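Local coordinates for citrate synthase (Thermotoga maritima, PDB 2P2W), which catalyses, as a citrate synthase, the condensation of oxaloacetate with acetyl-CoA and water to citrate and CoA, a step of the tricarboxylic acid cycle, at the interface of chains A and B. Sequence-based numbering; all coordinates share one arbitrary frame. Chains: chain A/B, Citrate synthase.

Contacts 1 and 2 are two patches of one two-fold symmetric interface between chains A and B. The centres of their C-alpha atoms lie about 37 Å apart, and they share no residue or element. In contact 1 the C-terminal tail of B lies against helices 33-39 and 42-51 of A. In contact 2 the loop after helix 90-98 of B lies on that same helix of A. Citrate synthases are typically dimers, so the pairing is probably biological. The centres of contacts 1 and 2 lie about 24 and 28 Å from A:His250, a predicted active-site residue, so neither patch forms that site directly.

Contact 1: the interface of chains A and B. Residues chain A 36, 39-40, 44, 54; chain B 357, 360, 363.
B:Tyr357 and B:Arg363, from the C-terminal tail of chain B, meet the carboxylate of A:Glu44 on helix 42-51. The packing is tight around this acid. CG of A:Glu44 stands anti to the backbone N (chi1 -171°), and the extended chain brings its carboxylate to the tail. The phenol OH of B:Tyr357 donates to OE1 of A:Glu44 over 2.6 Å, on the syn lone pair. OG of A:Ser40, from the same chain, takes the anti lone pair of that oxygen. OE1 is thus held by two hydroxyls, which should fix the turn of the carboxylate. The other oxygen, OE2, receives B:Arg363 end-on. NH1 of B:Arg363 makes a salt bridge to OE2 of A:Glu44 at 2.9 Å, and NH2 adds a second bond at 3.1 Å. Both nitrogens reach OE2 from the same face of the carboxylate, well above its plane, and the two flat groups are turned 54° apart. The guanidinium is sandwiched. CB of A:Leu54 lies over one face, 3.6 Å from CZ of B:Arg363, and CA of B:Ile360 covers the opposite face. Carbons also pack on the tyrosine ring. CB and CD of A:Lys39 pass over one face of the ring toward its CD2/CE2 side, the two side chains running in opposite directions. CD2 of A:Leu36 sits beyond the CD1/CE1 rim, 3.7 Å from CD1 of B:Tyr357. Beyond CD of A:Lys39 the contact becomes looser and watery. The ammonium of A:Lys39 reaches the tail through a water. Water 1 lies 2.8 Å from NZ of A:Lys39 and 3.2 Å from the carbonyl O of B:Tyr357.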
# COMPACT_ATOMS: atom_id res chain seq x y z
N LEU A 36 -11.25 25.58 -11.12
CA LEU A 36 -11.93 24.97 -9.99
C LEU A 36 -11.37 25.49 -8.67
O LEU A 36 -12.13 25.84 -7.76
CB LEU A 36 -11.80 23.44 -10.07
CG LEU A 36 -12.53 22.82 -11.26
CD1 LEU A 36 -12.06 21.41 -11.51
CD2 LEU A 36 -14.03 22.86 -10.99
N LYS A 39 -12.92 29.06 -8.38
CA LYS A 39 -14.37 29.17 -8.33
C LYS A 39 -15.17 28.07 -7.63
O LYS A 39 -16.35 28.26 -7.34
CB LYS A 39 -14.91 29.30 -9.76
CG LYS A 39 -14.27 30.44 -10.55
CD LYS A 39 -14.72 30.41 -12.01
CE LYS A 39 -14.28 31.66 -12.75
NZ LYS A 39 -14.27 31.44 -14.22
N SER A 40 -14.55 26.93 -7.35
CA SER A 40 -15.28 25.83 -6.73
C SER A 40 -15.05 25.69 -5.23
O SER A 40 -14.51 26.59 -4.59
CB SER A 40 -14.91 24.52 -7.44
OG SER A 40 -15.88 23.51 -7.20
N GLU A 44 -17.96 20.52 -4.16
CA GLU A 44 -18.35 20.62 -5.56
C GLU A 44 -17.36 19.95 -6.51
O GLU A 44 -17.76 19.26 -7.45
CB GLU A 44 -18.53 22.09 -5.98
CG GLU A 44 -19.14 22.24 -7.37
CD GLU A 44 -19.20 23.68 -7.84
OE1 GLU A 44 -18.13 24.29 -8.05
OE2 GLU A 44 -20.32 24.20 -7.99
N LEU A 54 -20.84 18.60 -13.15
CA LEU A 54 -20.98 19.62 -12.12
C LEU A 54 -22.39 19.47 -11.56
O LEU A 54 -23.35 19.31 -12.32
CB LEU A 54 -20.78 21.02 -12.72
CG LEU A 54 -19.37 21.31 -13.25
CD1 LEU A 54 -19.33 22.68 -13.93
CD2 LEU A 54 -18.37 21.26 -12.10
N TYR B 357 -16.28 25.81 -16.89
CA TYR B 357 -16.89 25.78 -15.57
C TYR B 357 -18.15 26.64 -15.67
O TYR B 357 -18.06 27.86 -15.79
CB TYR B 357 -15.94 26.34 -14.51
CG TYR B 357 -16.55 26.41 -13.13
CD1 TYR B 357 -16.49 25.32 -12.26
CD2 TYR B 357 -17.22 27.56 -12.70
CE1 TYR B 357 -17.08 25.37 -11.00
CE2 TYR B 357 -17.81 27.62 -11.43
CZ TYR B 357 -17.74 26.52 -10.59
OH TYR B 357 -18.31 26.57 -9.34
N ILE B 360 -23.12 27.53 -11.21
CA ILE B 360 -24.20 26.66 -10.76
C ILE B 360 -25.62 27.06 -11.15
O ILE B 360 -26.44 26.19 -11.46
CB ILE B 360 -24.10 26.43 -9.23
CG1 ILE B 360 -24.90 25.19 -8.84
CG2 ILE B 360 -24.59 27.66 -8.48
CD1 ILE B 360 -24.47 24.59 -7.52
N ARG B 363 -26.64 25.73 -14.73
CA ARG B 363 -26.50 24.32 -15.05
C ARG B 363 -27.80 23.60 -15.39
O ARG B 363 -28.84 23.83 -14.78
CB ARG B 363 -25.78 23.61 -13.90
CG ARG B 363 -24.38 24.16 -13.69
CD ARG B 363 -23.69 23.59 -12.47
NE ARG B 363 -22.41 24.25 -12.25
CZ ARG B 363 -21.70 24.17 -11.14
NH1 ARG B 363 -22.13 23.44 -10.12
NH2 ARG B 363 -20.55 24.82 -11.04
O HOH W 1 -16.83 30.68 -14.94

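Contact 2: the interface of chains A and B. Residues chain A 85, 88, 92, 95-96; chain B 99-101.
B:Ser99, B:Ile100 and B:His101 form a loop segment whose backbone runs across helix 90-98 of chain A, with the carbonyl O of B:Ser99 turned toward that helix. CB of A:Asp92 lies 3.6 Å from this O of B:Ser99, and CD1 of A:Ile96 lies 3.7 Å from it. The oxygen therefore rests among helix side-chain carbons. A:Ile96 also reaches both neighbouring side chains of B. Its CG1 packs on CB of B:Ser99, while its CD1 meets CG1 of B:Ile100 at 4.0 Å, the two isoleucines crossing at about a right angle. The other branch of B:Ile100 is used separately. CG2 of B:Ile100 stands anti to the backbone N (CG1 at chi1 -62°) and touches CG of A:Pro85 at 3.9 Å. CD2 of A:Leu88 contacts the backbone N and CB of B:His101, but that histidine is poorly ordered, so its contact is doubtful in detail. The polar part lies at the other end of the segment. NZ of A:Lys95 forms a salt bridge of 2.9 Å with OD1 of A:Asp92, its own neighbour one helical turn away, and meets that oxygen nearly along the C-O axis. NZ of A:Lys95 and OG of B:Ser99 are joined through water 2, 2.8 Å from each. The lysine CD also lies against OG of B:Ser99. With an alanine at A:Asp92, the ammonium of A:Lys95 would probably lose its carboxylate mate and turn more freely, weakening the water link to B:Ser99. In the fold, helix 90-98 and the loop leading into it thus receive the segment that follows the same helix in chain B.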
# COMPACT_ATOMS: atom_id res chain seq x y z
N PRO A 85 -0.11 6.46 21.20
CA PRO A 85 0.99 7.33 21.62
C PRO A 85 0.61 8.71 21.08
O PRO A 85 -0.16 8.81 20.12
CB PRO A 85 2.19 6.74 20.89
CG PRO A 85 1.85 5.29 20.79
CD PRO A 85 0.39 5.32 20.42
N LEU A 88 2.68 10.19 17.09
CA LEU A 88 2.61 9.50 15.81
C LEU A 88 2.57 10.48 14.64
O LEU A 88 2.13 11.62 14.79
CB LEU A 88 1.36 8.61 15.75
CG LEU A 88 1.20 7.52 16.80
CD1 LEU A 88 -0.17 6.86 16.66
CD2 LEU A 88 2.31 6.49 16.64
N ASP A 92 0.35 7.92 9.49
CA ASP A 92 0.20 6.65 10.19
C ASP A 92 -1.11 6.62 10.98
O ASP A 92 -1.76 5.57 11.07
CB ASP A 92 1.38 6.40 11.14
CG ASP A 92 2.66 6.10 10.39
OD1 ASP A 92 2.57 5.70 9.21
OD2 ASP A 92 3.75 6.25 10.97
N LYS A 95 -3.78 5.62 8.68
CA LYS A 95 -3.72 4.18 8.40
C LYS A 95 -4.47 3.40 9.47
O LYS A 95 -5.29 2.53 9.18
CB LYS A 95 -2.28 3.68 8.37
CG LYS A 95 -1.44 4.12 7.19
CD LYS A 95 -0.04 3.59 7.40
CE LYS A 95 0.98 4.30 6.54
NZ LYS A 95 2.35 3.87 6.95
N ILE A 96 -4.14 3.71 10.72
CA ILE A 96 -4.76 3.05 11.87
C ILE A 96 -6.28 3.11 11.84
O ILE A 96 -6.95 2.09 11.90
CB ILE A 96 -4.28 3.68 13.19
CG1 ILE A 96 -2.78 3.46 13.37
CG2 ILE A 96 -5.06 3.09 14.36
CD1 ILE A 96 -2.17 4.23 14.54
N SER B 99 1.69 0.17 12.22
CA SER B 99 1.54 1.61 12.01
C SER B 99 1.63 2.41 13.32
O SER B 99 1.33 3.59 13.37
CB SER B 99 0.19 1.86 11.35
OG SER B 99 0.17 1.26 10.06
N ILE B 100 2.01 1.72 14.41
CA ILE B 100 2.20 2.45 15.66
C ILE B 100 3.69 2.70 15.93
O ILE B 100 4.34 2.03 16.72
CB ILE B 100 1.55 1.66 16.80
CG1 ILE B 100 0.05 1.55 16.56
CG2 ILE B 100 1.75 2.42 18.13
CD1 ILE B 100 -0.58 0.37 17.30
N HIS B 101 4.22 3.71 15.21
CA HIS B 101 5.64 4.05 15.30
C HIS B 101 6.53 2.81 15.22
O HIS B 101 6.94 2.37 14.16
CB HIS B 101 5.89 4.80 16.61
CG HIS B 101 6.91 5.88 16.38
ND1 HIS B 101 7.14 6.90 17.25
CD2 HIS B 101 7.77 6.03 15.29
CE1 HIS B 101 8.13 7.63 16.70
NE2 HIS B 101 8.53 7.13 15.52
O HOH W 2 2.52 1.58 8.47